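Sensor protein (Geobacter sulfurreducens, PDB 3H7M) probably acts as a membrane-bound sensor histidine kinase in phosphorelay signalling, here represented by its sensor domain, which resembles periplasmic solute-binding proteins. Local coordinates at residues T12-G17 with R70-Q75; F63-K67 with R85-F89; H98-R104 with T179-A185. All coordinates share one frame. Residues are numbered along the deposited sequence.

From the N terminus the chain first lays down strand 13-18, then passes through helix 36-48, strand 52-57 and helix 62-67 before strand 73-78 returns beside it: contact 1 closes that loop. Contact 2 opens at helix 62-67, before contact 1 has closed, and closes at 85-89, so the two cross along the chain. They also touch in space, Val71 N lying 3.2 Å from Ala65 O, and both lie in the same lobe. Strand 87-103 then runs from contact 2 to contact 3, whose centre is about 32 Å from that of contact 2. There it meets the start of strand 181-198, closing the loop that holds most of the second lobe. Strand 181-198 then runs back alongside 73-78.

Contact 1. Residues T12-G17 with R70-Q75; sequences TIVVGG and RVDVLQ
Two neighbouring parallel strands of the type II periplasmic-binding-protein fold meet here, in the lobe that starts the chain. Residues 13-17 are extended; 70-75 comes in at 68° end to end, kinks at Asp72 (phi/psi -96/-14), pairs as a strand from Val73, and turns a corner at Gln75. The register sets Val15 beside Val73 (CA-CA 5.2 Å) and Gly16 beside Leu74 (4.7 Å). Asp72 N donates to Val14 O (2.7 Å), with a weak second bond from Val73 N (3.3 Å), and Gly16 N reaches Val73 O (2.6 Å). On one face Val73, in the p rotamer, pushes CG1 between Ile13 CG2 (3.8 Å) and Val15 CG2 (4.2 Å). At the other, bare Gly16 leaves a hollow that Leu74 and Val71 fill: an ideal CB there would lie 2.7 Å from Leu74 CD2 and 3.1 Å from Val71 CG2. Beside it Val14 (t) and Val71 (m) touch CG1 to CG1 at 3.9 Å. Val15 CG1 rests on Gln75 CG (3.6 Å), while the Gln75 amide bonds to Glu25 and Thr41. At the kink, Asp72 (chi1 m) points its carboxylate back, and OD2 accepts Val14 N at 2.7 Å.

Contact 2. Residues F63-K67 with R85-F89; sequences FSALK and RQIDF. With NA (sodium ion), chain B.
Ile87 has the largest area buried here. It opens strand 87-89 with its CA-to-CB bond toward helix 63-67, which crosses almost at right angles: the short axes make 103° and pass 10.8 Å apart, and the nearest CA pair, Lys67 with Ile87, is 7.7 Å apart. In the p,t rotamer Ile87 fills the space between Phe63 and Leu66: CD1 lies 3.5 Å from Phe63 CE1, CG2 3.7 Å from Leu66 CD1. The CA-to-CB bond of Phe63 (chi1 t) runs sideways to 85-89, but its ring comes nearer and touches both Ile87 and Gln86.

Gln86 comes next. Still in the loop (phi/psi -139/-12) and with chi1 m, chi2 t, it points its CA-to-CB bond toward the helix. Its OE1 sits near the plane of the Phe63 ring, 3.3 Å from CE2 at the edge, and accepts a hydrogen bond from Lys67 NZ at 3.2 Å, a polar link at the exposed side of the apolar contact. Leu66 and Ile87 reach strand 73-78, on Leu74 and Ile77.

One residue on, Asp88 points away from the helix and gives OD1 to the sodium ion at 2.7 Å; a water also binds, 3.0 Å from the ion. Ala84 O and Gln199 OE1 bind it too. So one face of the strand packs under a helix, as in an alpha/beta lobe of the periplasmic-binding-protein fold, while the next residue serves a sodium site.

Contact 3. Residues H98-R104 with T179-A185; sequences HAIFARR and TNLVPVA
Ile100 and Phe101 make the apolar centre. Ile100 CD1 lies 3.3 Å from Ala185 CB and its CG2 3.6 Å from Val184 CG1; on the other face, Phe101 (chi1 m) sets CE1 3.6 Å from Pro183 CB. Strands 98-103 and 181-184 run antiparallel, axes 4.4 Å apart at 140°. A classic beta bulge breaks their register: Val184 (phi/psi -93/-51) and Ala185 both face Ile100, whose O accepts Val184 N (2.6 Å) and Ala185 N (3.2 Å), while Ile100 N donates to Ala185 O (2.6 Å). Regular pairing resumes with Phe101 opposite Pro183, and Ala102 and Val182 then exchange N-to-O bonds of 2.9 Å both ways. At the exposed end Arg104 N donates to Asn180 O (2.8 Å), and the Arg104 guanidinium lies over Val182, CZ to CG1 3.5 Å. Arg103 and Asn180 turn their polar ends to carbonyls around helix 147-155, those of Leu154 and Ala155. In this lobe Phe101 and Leu181 lie against helices 147-155 and 166-175, and strand 161-165 flanks 98-103.

Contact 1. Residues T12-G17 with R70-Q75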
ATOM      1  N   THR A  12     -11.463   9.557 -19.898  1.00 67.56           N
ATOM      2  CA  THR A  12     -10.255   9.307 -19.117  1.00 61.37           C
ATOM      3  C   THR A  12     -10.528   8.876 -17.678  1.00 57.36           C
ATOM      4  O   THR A  12     -11.246   9.557 -16.936  1.00 53.48           O
ATOM      5  CB  THR A  12      -9.358  10.556 -19.054  1.00 62.91           C
ATOM      6  OG1 THR A  12      -8.680  10.719 -20.307  1.00 59.73           O
ATOM      7  CG2 THR A  12      -8.330  10.427 -17.919  1.00 60.07           C
ATOM      8  N   ILE A  13      -9.960   7.739 -17.291  1.00 53.28           N
ATOM      9  CA  ILE A  13     -10.119   7.256 -15.924  1.00 51.46           C
ATOM     10  C   ILE A  13      -8.974   7.838 -15.104  1.00 52.96           C
ATOM     11  O   ILE A  13      -7.798   7.743 -15.494  1.00 51.56           O
ATOM     12  CB  ILE A  13     -10.055   5.724 -15.835  1.00 48.00           C
ATOM     13  CG1 ILE A  13     -11.311   5.121 -16.450  1.00 49.62           C
ATOM     14  CG2 ILE A  13      -9.950   5.285 -14.392  1.00 48.88           C
ATOM     15  CD1 ILE A  13     -11.344   5.240 -17.947  1.00 66.52           C
ATOM     16  N   VAL A  14      -9.325   8.457 -13.985  1.00 48.09           N
ATOM     17  CA  VAL A  14      -8.328   9.060 -13.118  1.00 49.32           C
ATOM     18  C   VAL A  14      -7.963   8.111 -12.004  1.00 50.28           C
ATOM     19  O   VAL A  14      -8.817   7.705 -11.212  1.00 50.57           O
ATOM     20  CB  VAL A  14      -8.827  10.359 -12.526  1.00 42.65           C
ATOM     21  CG1 VAL A  14      -7.822  10.885 -11.511  1.00 45.82           C
ATOM     22  CG2 VAL A  14      -9.002  11.357 -13.643  1.00 47.94           C
ATOM     23  N   VAL A  15      -6.678   7.777 -11.949  1.00 47.98           N
ATOM     24  CA  VAL A  15      -6.169   6.830 -10.972  1.00 46.93           C
ATOM     25  C   VAL A  15      -5.487   7.437  -9.757  1.00 48.05           C
ATOM     26  O   VAL A  15      -4.463   8.132  -9.864  1.00 44.34           O
ATOM     27  CB  VAL A  15      -5.195   5.854 -11.629  1.00 40.21           C
ATOM     28  CG1 VAL A  15      -4.946   4.681 -10.690  1.00 34.36           C
ATOM     29  CG2 VAL A  15      -5.761   5.387 -12.961  1.00 45.53           C
ATOM     30  N   GLY A  16      -6.065   7.153  -8.596  1.00 40.57           N
ATOM     31  CA  GLY A  16      -5.507   7.663  -7.365  1.00 46.04           C
ATOM     32  C   GLY A  16      -4.545   6.663  -6.752  1.00 44.76           C
ATOM     33  O   GLY A  16      -4.601   5.462  -7.046  1.00 42.37           O
ATOM     34  N   GLY A  17      -3.658   7.161  -5.900  1.00 45.87           N
ATOM     35  CA  GLY A  17      -2.697   6.296  -5.238  1.00 45.11           C
ATOM     36  C   GLY A  17      -1.815   7.125  -4.342  1.00 42.79           C
ATOM     37  O   GLY A  17      -1.908   8.358  -4.335  1.00 46.26           O
ATOM     38  N   ARG A  70     -12.906  12.827  -7.016  1.00 76.38           N
ATOM     39  CA  ARG A  70     -11.762  13.553  -7.570  1.00 78.47           C
ATOM     40  C   ARG A  70     -10.927  12.600  -8.412  1.00 76.61           C
ATOM     41  O   ARG A  70     -10.201  13.020  -9.314  1.00 78.25           O
ATOM     42  CB  ARG A  70     -10.906  14.133  -6.444  1.00 89.38           C
ATOM     43  CG  ARG A  70     -11.672  15.022  -5.491  1.00 97.99           C
ATOM     44  CD  ARG A  70     -10.776  15.551  -4.400  1.00106.12           C
ATOM     45  NE  ARG A  70     -11.482  16.515  -3.567  1.00116.04           N
ATOM     46  CZ  ARG A  70     -10.876  17.421  -2.807  1.00123.53           C
ATOM     47  NH1 ARG A  70      -9.549  17.485  -2.778  1.00125.86           N
ATOM     48  NH2 ARG A  70     -11.594  18.273  -2.086  1.00126.86           N
ATOM     49  N   VAL A  71     -11.027  11.313  -8.089  1.00 70.42           N
ATOM     50  CA  VAL A  71     -10.336  10.262  -8.818  1.00 63.05           C
ATOM     51  C   VAL A  71     -11.356   9.157  -8.987  1.00 59.50           C
ATOM     52  O   VAL A  71     -12.279   9.026  -8.188  1.00 60.24           O
ATOM     53  CB  VAL A  71      -9.118   9.719  -8.052  1.00 64.01           C
ATOM     54  CG1 VAL A  71      -8.216  10.869  -7.671  1.00 66.20           C
ATOM     55  CG2 VAL A  71      -9.559   8.930  -6.822  1.00 58.04           C
ATOM     56  N   ASP A  72     -11.186   8.338 -10.008  1.00 51.08           N
ATOM     57  CA  ASP A  72     -12.164   7.304 -10.240  1.00 55.35           C
ATOM     58  C   ASP A  72     -11.840   5.946  -9.660  1.00 52.56           C
ATOM     59  O   ASP A  72     -12.716   5.092  -9.565  1.00 55.49           O
ATOM     60  CB  ASP A  72     -12.403   7.210 -11.740  1.00 60.14           C
ATOM     61  CG  ASP A  72     -12.625   8.579 -12.366  1.00 65.74           C
ATOM     62  OD1 ASP A  72     -13.572   9.280 -11.939  1.00 63.55           O
ATOM     63  OD2 ASP A  72     -11.852   8.958 -13.275  1.00 66.34           O
ATOM     64  N   VAL A  73     -10.594   5.753  -9.246  1.00 51.69           N
ATOM     65  CA  VAL A  73     -10.170   4.463  -8.709  1.00 47.20           C
ATOM     66  C   VAL A  73      -8.826   4.529  -7.984  1.00 46.75           C
ATOM     67  O   VAL A  73      -7.986   5.398  -8.260  1.00 44.89           O
ATOM     68  CB  VAL A  73     -10.050   3.439  -9.854  1.00 48.45           C
ATOM     69  CG1 VAL A  73      -9.168   4.004 -10.949  1.00 50.44           C
ATOM     70  CG2 VAL A  73      -9.483   2.133  -9.346  1.00 53.26           C
ATOM     71  N   LEU A  74      -8.631   3.604  -7.054  1.00 41.16           N
ATOM     72  CA  LEU A  74      -7.387   3.529  -6.312  1.00 43.72           C
ATOM     73  C   LEU A  74      -6.795   2.207  -6.738  1.00 44.42           C
ATOM     74  O   LEU A  74      -7.458   1.167  -6.630  1.00 37.57           O
ATOM     75  CB  LEU A  74      -7.642   3.549  -4.806  1.00 42.89           C
ATOM     76  CG  LEU A  74      -8.323   4.815  -4.268  1.00 49.88           C
ATOM     77  CD1 LEU A  74      -8.304   4.758  -2.761  1.00 49.23           C
ATOM     78  CD2 LEU A  74      -7.619   6.080  -4.746  1.00 44.09           C
ATOM     79  N   GLN A  75      -5.559   2.258  -7.238  1.00 40.12           N
ATOM     80  CA  GLN A  75      -4.879   1.058  -7.734  1.00 40.76           C
ATOM     81  C   GLN A  75      -4.299   0.156  -6.677  1.00 39.79           C
ATOM     82  O   GLN A  75      -4.028  -1.006  -6.939  1.00 45.56           O
ATOM     83  CB  GLN A  75      -3.757   1.434  -8.719  1.00 46.84           C
ATOM     84  CG  GLN A  75      -3.021   2.740  -8.398  1.00 43.56           C
ATOM     85  CD  GLN A  75      -1.747   2.939  -9.213  1.00 46.30           C
ATOM     86  OE1 GLN A  75      -1.660   2.556 -10.384  1.00 42.05           O
ATOM     87  NE2 GLN A  75      -0.755   3.563  -8.591  1.00 49.34           N
TER

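Contact 2. Residues F63-K67 with R85-F89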
ATOM      1  N   PHE A  63      -8.583   8.205   0.072  1.00 78.38           N
ATOM      2  CA  PHE A  63      -9.825   7.506   0.340  1.00 76.44           C
ATOM      3  C   PHE A  63     -10.930   8.517   0.096  1.00 78.68           C
ATOM      4  O   PHE A  63     -11.931   8.234  -0.569  1.00 76.25           O
ATOM      5  CB  PHE A  63      -9.879   7.037   1.789  1.00 77.61           C
ATOM      6  CG  PHE A  63     -10.939   6.011   2.047  1.00 85.73           C
ATOM      7  CD1 PHE A  63     -10.836   4.738   1.498  1.00 90.56           C
ATOM      8  CD2 PHE A  63     -12.049   6.316   2.830  1.00 94.29           C
ATOM      9  CE1 PHE A  63     -11.828   3.780   1.725  1.00 95.94           C
ATOM     10  CE2 PHE A  63     -13.049   5.364   3.065  1.00 93.88           C
ATOM     11  CZ  PHE A  63     -12.937   4.096   2.512  1.00 95.99           C
ATOM     12  N   SER A  64     -10.732   9.712   0.634  1.00 77.90           N
ATOM     13  CA  SER A  64     -11.708  10.770   0.476  1.00 77.56           C
ATOM     14  C   SER A  64     -11.935  11.033  -1.005  1.00 75.48           C
ATOM     15  O   SER A  64     -13.054  10.911  -1.495  1.00 78.99           O
ATOM     16  CB  SER A  64     -11.217  12.045   1.164  1.00 82.21           C
ATOM     17  OG  SER A  64     -12.207  13.059   1.116  1.00 89.13           O
ATOM     18  N   ALA A  65     -10.859  11.372  -1.711  1.00 72.05           N
ATOM     19  CA  ALA A  65     -10.916  11.675  -3.139  1.00 69.19           C
ATOM     20  C   ALA A  65     -11.606  10.606  -3.995  1.00 66.77           C
ATOM     21  O   ALA A  65     -12.098  10.907  -5.080  1.00 62.17           O
ATOM     22  CB  ALA A  65      -9.517  11.945  -3.665  1.00 65.52           C
ATOM     23  N   LEU A  66     -11.631   9.360  -3.530  1.00 65.46           N
ATOM     24  CA  LEU A  66     -12.313   8.315  -4.286  1.00 63.37           C
ATOM     25  C   LEU A  66     -13.808   8.629  -4.145  1.00 65.75           C
ATOM     26  O   LEU A  66     -14.499   8.849  -5.133  1.00 68.64           O
ATOM     27  CB  LEU A  66     -12.028   6.924  -3.707  1.00 54.76           C
ATOM     28  CG  LEU A  66     -12.004   5.723  -4.676  1.00 55.71           C
ATOM     29  CD1 LEU A  66     -12.408   4.475  -3.918  1.00 46.41           C
ATOM     30  CD2 LEU A  66     -12.935   5.908  -5.854  1.00 50.38           C
ATOM     31  N   LYS A  67     -14.300   8.657  -2.910  1.00 67.75           N
ATOM     32  CA  LYS A  67     -15.705   8.967  -2.658  1.00 71.60           C
ATOM     33  C   LYS A  67     -16.039  10.353  -3.216  1.00 71.87           C
ATOM     34  O   LYS A  67     -17.093  10.566  -3.822  1.00 68.21           O
ATOM     35  CB  LYS A  67     -15.989   8.915  -1.153  1.00 76.01           C
ATOM     36  CG  LYS A  67     -16.026   7.495  -0.584  1.00 78.43           C
ATOM     37  CD  LYS A  67     -15.615   7.442   0.892  1.00 83.27           C
ATOM     38  CE  LYS A  67     -16.626   8.104   1.820  1.00 85.39           C
ATOM     39  NZ  LYS A  67     -16.141   8.117   3.235  1.00 80.00           N
ATOM     40  N   ARG A  85     -17.395  -1.372   3.407  1.00 82.52           N
ATOM     41  CA  ARG A  85     -18.655  -0.680   3.656  1.00 82.53           C
ATOM     42  C   ARG A  85     -18.807   0.667   2.953  1.00 83.58           C
ATOM     43  O   ARG A  85     -19.849   1.315   3.081  1.00 84.30           O
ATOM     44  CB  ARG A  85     -18.854  -0.461   5.160  1.00 82.90           C
ATOM     45  CG  ARG A  85     -19.587  -1.585   5.868  1.00 86.80           C
ATOM     46  CD  ARG A  85     -20.119  -1.129   7.224  1.00 86.78           C
ATOM     47  NE  ARG A  85     -19.148  -1.294   8.301  1.00 85.02           N
ATOM     48  CZ  ARG A  85     -18.719  -2.476   8.735  1.00 85.45           C
ATOM     49  NH1 ARG A  85     -19.171  -3.595   8.181  1.00 79.41           N
ATOM     50  NH2 ARG A  85     -17.845  -2.539   9.733  1.00 88.80           N
ATOM     51  N   GLN A  86     -17.788   1.100   2.216  1.00 80.30           N
ATOM     52  CA  GLN A  86     -17.874   2.394   1.548  1.00 75.80           C
ATOM     53  C   GLN A  86     -17.319   2.435   0.137  1.00 72.95           C
ATOM     54  O   GLN A  86     -17.509   3.421  -0.579  1.00 74.75           O
ATOM     55  CB  GLN A  86     -17.168   3.453   2.378  1.00 78.04           C
ATOM     56  CG  GLN A  86     -17.581   3.476   3.825  1.00 81.66           C
ATOM     57  CD  GLN A  86     -17.196   4.771   4.481  1.00 90.61           C
ATOM     58  OE1 GLN A  86     -16.026   5.152   4.476  1.00 95.67           O
ATOM     59  NE2 GLN A  86     -18.180   5.470   5.045  1.00 95.07           N
ATOM     60  N   ILE A  87     -16.610   1.381  -0.254  1.00 68.62           N
ATOM     61  CA  ILE A  87     -16.036   1.301  -1.592  1.00 60.15           C
ATOM     62  C   ILE A  87     -16.028  -0.155  -1.997  1.00 60.92           C
ATOM     63  O   ILE A  87     -16.111  -1.046  -1.148  1.00 57.28           O
ATOM     64  CB  ILE A  87     -14.593   1.844  -1.630  1.00 62.78           C
ATOM     65  CG1 ILE A  87     -13.677   0.964  -0.776  1.00 67.19           C
ATOM     66  CG2 ILE A  87     -14.563   3.285  -1.129  1.00 55.09           C
ATOM     67  CD1 ILE A  87     -12.211   1.403  -0.783  1.00 74.16           C
ATOM     68  N   ASP A  88     -15.937  -0.416  -3.289  1.00 59.26           N
ATOM     69  CA  ASP A  88     -15.938  -1.797  -3.723  1.00 63.42           C
ATOM     70  C   ASP A  88     -14.546  -2.176  -4.173  1.00 60.96           C
ATOM     71  O   ASP A  88     -13.881  -1.415  -4.867  1.00 62.53           O
ATOM     72  CB  ASP A  88     -16.962  -1.997  -4.847  1.00 71.43           C
ATOM     73  CG  ASP A  88     -18.355  -1.487  -4.468  1.00 70.74           C
ATOM     74  OD1 ASP A  88     -18.680  -1.478  -3.263  1.00 61.37           O
ATOM     75  OD2 ASP A  88     -19.128  -1.103  -5.372  1.00 73.30           O
ATOM     76  N   PHE A  89     -14.106  -3.349  -3.741  1.00 57.78           N
ATOM     77  CA  PHE A  89     -12.789  -3.848  -4.077  1.00 52.27           C
ATOM     78  C   PHE A  89     -12.880  -4.903  -5.138  1.00 54.46           C
ATOM     79  O   PHE A  89     -13.834  -5.690  -5.161  1.00 54.54           O
ATOM     80  CB  PHE A  89     -12.117  -4.493  -2.869  1.00 48.49           C
ATOM     81  CG  PHE A  89     -11.804  -3.535  -1.765  1.00 57.02           C
ATOM     82  CD1 PHE A  89     -12.828  -2.898  -1.073  1.00 52.96           C
ATOM     83  CD2 PHE A  89     -10.478  -3.273  -1.405  1.00 47.48           C
ATOM     84  CE1 PHE A  89     -12.545  -2.010  -0.031  1.00 60.37           C
ATOM     85  CE2 PHE A  89     -10.185  -2.384  -0.363  1.00 51.92           C
ATOM     86  CZ  PHE A  89     -11.222  -1.751   0.326  1.00 55.90           C
TER
HETATM   87 NA    NA B   1     -18.445  -3.001  -1.100  1.00 62.14          NA
HETATM   88  O   HOH W   1     -21.099  -3.062   0.268  1.00 63.67           O

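Contact 3. Residues H98-R104 with T179-A185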
ATOM      1  N   HIS A  98       3.004  -7.550   6.909  1.00 46.74           N
ATOM      2  CA  HIS A  98       3.583  -6.473   7.699  1.00 45.42           C
ATOM      3  C   HIS A  98       4.755  -7.027   8.471  1.00 42.24           C
ATOM      4  O   HIS A  98       5.039  -8.225   8.456  1.00 44.90           O
ATOM      5  CB  HIS A  98       2.603  -5.891   8.698  1.00 46.16           C
ATOM      6  CG  HIS A  98       1.609  -4.961   8.096  1.00 48.85           C
ATOM      7  ND1 HIS A  98       0.501  -5.404   7.411  1.00 50.20           N
ATOM      8  CD2 HIS A  98       1.557  -3.610   8.076  1.00 54.84           C
ATOM      9  CE1 HIS A  98      -0.197  -4.361   6.994  1.00 63.71           C
ATOM     10  NE2 HIS A  98       0.422  -3.261   7.385  1.00 62.33           N
ATOM     11  N   ALA A  99       5.445  -6.145   9.160  1.00 47.13           N
ATOM     12  CA  ALA A  99       6.575  -6.601   9.928  1.00 42.46           C
ATOM     13  C   ALA A  99       6.898  -5.588  10.988  1.00 39.00           C
ATOM     14  O   ALA A  99       6.497  -4.425  10.900  1.00 33.81           O
ATOM     15  CB  ALA A  99       7.761  -6.803   9.021  1.00 34.55           C
ATOM     16  N   ILE A 100       7.567  -6.058  12.028  1.00 41.27           N
ATOM     17  CA  ILE A 100       8.005  -5.163  13.073  1.00 44.73           C
ATOM     18  C   ILE A 100       9.491  -4.927  12.789  1.00 40.23           C
ATOM     19  O   ILE A 100      10.282  -5.861  12.596  1.00 30.92           O
ATOM     20  CB  ILE A 100       7.840  -5.768  14.466  1.00 45.49           C
ATOM     21  CG1 ILE A 100       6.351  -5.907  14.800  1.00 45.58           C
ATOM     22  CG2 ILE A 100       8.540  -4.875  15.491  1.00 36.55           C
ATOM     23  CD1 ILE A 100       6.102  -6.714  16.071  1.00 38.53           C
ATOM     24  N   PHE A 101       9.834  -3.657  12.752  1.00 31.53           N
ATOM     25  CA  PHE A 101      11.181  -3.183  12.484  1.00 40.70           C
ATOM     26  C   PHE A 101      11.771  -2.581  13.768  1.00 46.76           C
ATOM     27  O   PHE A 101      11.047  -1.978  14.578  1.00 42.74           O
ATOM     28  CB  PHE A 101      11.121  -2.098  11.393  1.00 31.24           C
ATOM     29  CG  PHE A 101      10.798  -2.631  10.023  1.00 48.04           C
ATOM     30  CD1 PHE A 101      11.812  -3.110   9.192  1.00 41.98           C
ATOM     31  CD2 PHE A 101       9.481  -2.672   9.567  1.00 40.55           C
ATOM     32  CE1 PHE A 101      11.522  -3.616   7.935  1.00 39.03           C
ATOM     33  CE2 PHE A 101       9.189  -3.179   8.306  1.00 46.14           C
ATOM     34  CZ  PHE A 101      10.214  -3.652   7.490  1.00 47.60           C
ATOM     35  N   ALA A 102      13.083  -2.726  13.924  1.00 46.99           N
ATOM     36  CA  ALA A 102      13.799  -2.194  15.081  1.00 48.77           C
ATOM     37  C   ALA A 102      15.256  -1.924  14.723  1.00 45.77           C
ATOM     38  O   ALA A 102      15.763  -2.477  13.746  1.00 44.96           O
ATOM     39  CB  ALA A 102      13.748  -3.201  16.225  1.00 35.46           C
ATOM     40  N   ARG A 103      15.933  -1.098  15.526  1.00 46.15           N
ATOM     41  CA  ARG A 103      17.353  -0.840  15.308  1.00 38.74           C
ATOM     42  C   ARG A 103      18.013  -2.134  15.744  1.00 38.71           C
ATOM     43  O   ARG A 103      17.487  -2.810  16.626  1.00 46.21           O
ATOM     44  CB  ARG A 103      17.834   0.341  16.143  1.00 31.28           C
ATOM     45  CG  ARG A 103      17.158   1.649  15.765  1.00 38.24           C
ATOM     46  CD  ARG A 103      17.701   2.833  16.555  1.00 37.30           C
ATOM     47  NE  ARG A 103      17.507   2.635  17.985  1.00 53.35           N
ATOM     48  CZ  ARG A 103      16.376   2.886  18.638  1.00 50.61           C
ATOM     49  NH1 ARG A 103      15.310   3.364  18.000  1.00 39.52           N
ATOM     50  NH2 ARG A 103      16.316   2.646  19.939  1.00 45.07           N
ATOM     51  N   ARG A 104      19.123  -2.498  15.095  1.00 45.77           N
ATOM     52  CA  ARG A 104      19.858  -3.737  15.383  1.00 52.76           C
ATOM     53  C   ARG A 104      20.210  -3.958  16.840  1.00 57.29           C
ATOM     54  O   ARG A 104      20.044  -5.055  17.374  1.00 57.73           O
ATOM     55  CB  ARG A 104      21.154  -3.795  14.586  1.00 53.12           C
ATOM     56  CG  ARG A 104      20.962  -4.177  13.165  1.00 65.95           C
ATOM     57  CD  ARG A 104      22.280  -4.305  12.434  1.00 76.47           C
ATOM     58  NE  ARG A 104      22.025  -4.651  11.043  1.00 84.93           N
ATOM     59  CZ  ARG A 104      21.291  -3.905  10.223  1.00 95.30           C
ATOM     60  NH1 ARG A 104      20.753  -2.776  10.666  1.00100.69           N
ATOM     61  NH2 ARG A 104      21.074  -4.293   8.971  1.00 97.22           N
ATOM     62  N   THR A 179      20.391   1.891   7.444  1.00 37.20           N
ATOM     63  CA  THR A 179      21.076   0.628   7.661  1.00 30.78           C
ATOM     64  C   THR A 179      21.216   0.099   9.073  1.00 34.15           C
ATOM     65  O   THR A 179      21.856  -0.932   9.275  1.00 35.57           O
ATOM     66  CB  THR A 179      22.449   0.631   6.958  1.00 35.91           C
ATOM     67  OG1 THR A 179      23.309   1.618   7.554  1.00 39.01           O
ATOM     68  CG2 THR A 179      22.266   0.948   5.478  1.00 36.98           C
ATOM     69  N   ASN A 180      20.622   0.781  10.047  1.00 26.96           N
ATOM     70  CA  ASN A 180      20.646   0.277  11.414  1.00 30.27           C
ATOM     71  C   ASN A 180      19.303  -0.437  11.675  1.00 40.63           C
ATOM     72  O   ASN A 180      19.091  -0.978  12.760  1.00 42.25           O
ATOM     73  CB  ASN A 180      20.859   1.426  12.430  1.00 31.46           C
ATOM     74  CG  ASN A 180      19.878   2.555  12.245  1.00 36.08           C
ATOM     75  OD1 ASN A 180      19.457   2.825  11.124  1.00 29.16           O
ATOM     76  ND2 ASN A 180      19.509   3.235  13.338  1.00 32.32           N
ATOM     77  N   LEU A 181      18.402  -0.450  10.684  1.00 34.56           N
ATOM     78  CA  LEU A 181      17.088  -1.110  10.861  1.00 34.95           C
ATOM     79  C   LEU A 181      17.051  -2.541  10.358  1.00 34.52           C
ATOM     80  O   LEU A 181      17.640  -2.864   9.334  1.00 40.36           O
ATOM     81  CB  LEU A 181      15.959  -0.336  10.150  1.00 16.92           C
ATOM     82  CG  LEU A 181      15.806   1.146  10.502  1.00 23.91           C
ATOM     83  CD1 LEU A 181      14.645   1.767   9.795  1.00 30.75           C
ATOM     84  CD2 LEU A 181      15.645   1.276  12.008  1.00 34.41           C
ATOM     85  N   VAL A 182      16.360  -3.402  11.094  1.00 40.08           N
ATOM     86  CA  VAL A 182      16.187  -4.804  10.704  1.00 37.54           C
ATOM     87  C   VAL A 182      14.746  -5.145  10.993  1.00 41.86           C
ATOM     88  O   VAL A 182      14.116  -4.567  11.885  1.00 43.68           O
ATOM     89  CB  VAL A 182      17.028  -5.803  11.541  1.00 41.15           C
ATOM     90  CG1 VAL A 182      18.487  -5.672  11.208  1.00 47.21           C
ATOM     91  CG2 VAL A 182      16.788  -5.564  13.032  1.00 34.26           C
ATOM     92  N   PRO A 183      14.187  -6.061  10.215  1.00 43.42           N
ATOM     93  CA  PRO A 183      12.796  -6.465  10.438  1.00 36.83           C
ATOM     94  C   PRO A 183      12.893  -7.601  11.430  1.00 41.41           C
ATOM     95  O   PRO A 183      13.499  -8.621  11.112  1.00 42.06           O
ATOM     96  CB  PRO A 183      12.357  -6.961   9.066  1.00 45.11           C
ATOM     97  CG  PRO A 183      13.642  -7.536   8.478  1.00 42.02           C
ATOM     98  CD  PRO A 183      14.694  -6.526   8.909  1.00 36.31           C
ATOM     99  N   VAL A 184      12.341  -7.435  12.630  1.00 49.36           N
ATOM    100  CA  VAL A 184      12.423  -8.513  13.626  1.00 55.62           C
ATOM    101  C   VAL A 184      11.217  -9.448  13.600  1.00 62.17           C
ATOM    102  O   VAL A 184      11.371 -10.670  13.547  1.00 68.46           O
ATOM    103  CB  VAL A 184      12.592  -7.967  15.062  1.00 51.76           C
ATOM    104  CG1 VAL A 184      11.450  -7.057  15.426  1.00 40.33           C
ATOM    105  CG2 VAL A 184      12.655  -9.133  16.040  1.00 64.05           C
ATOM    106  N   ALA A 185      10.020  -8.878  13.645  1.00 65.07           N
ATOM    107  CA  ALA A 185       8.804  -9.680  13.609  1.00 70.36           C
ATOM    108  C   ALA A 185       8.290  -9.627  12.185  1.00 71.46           C
ATOM    109  O   ALA A 185       7.804  -8.593  11.722  1.00 69.22           O
ATOM    110  CB  ALA A 185       7.766  -9.119  14.569  1.00 70.69           C
TER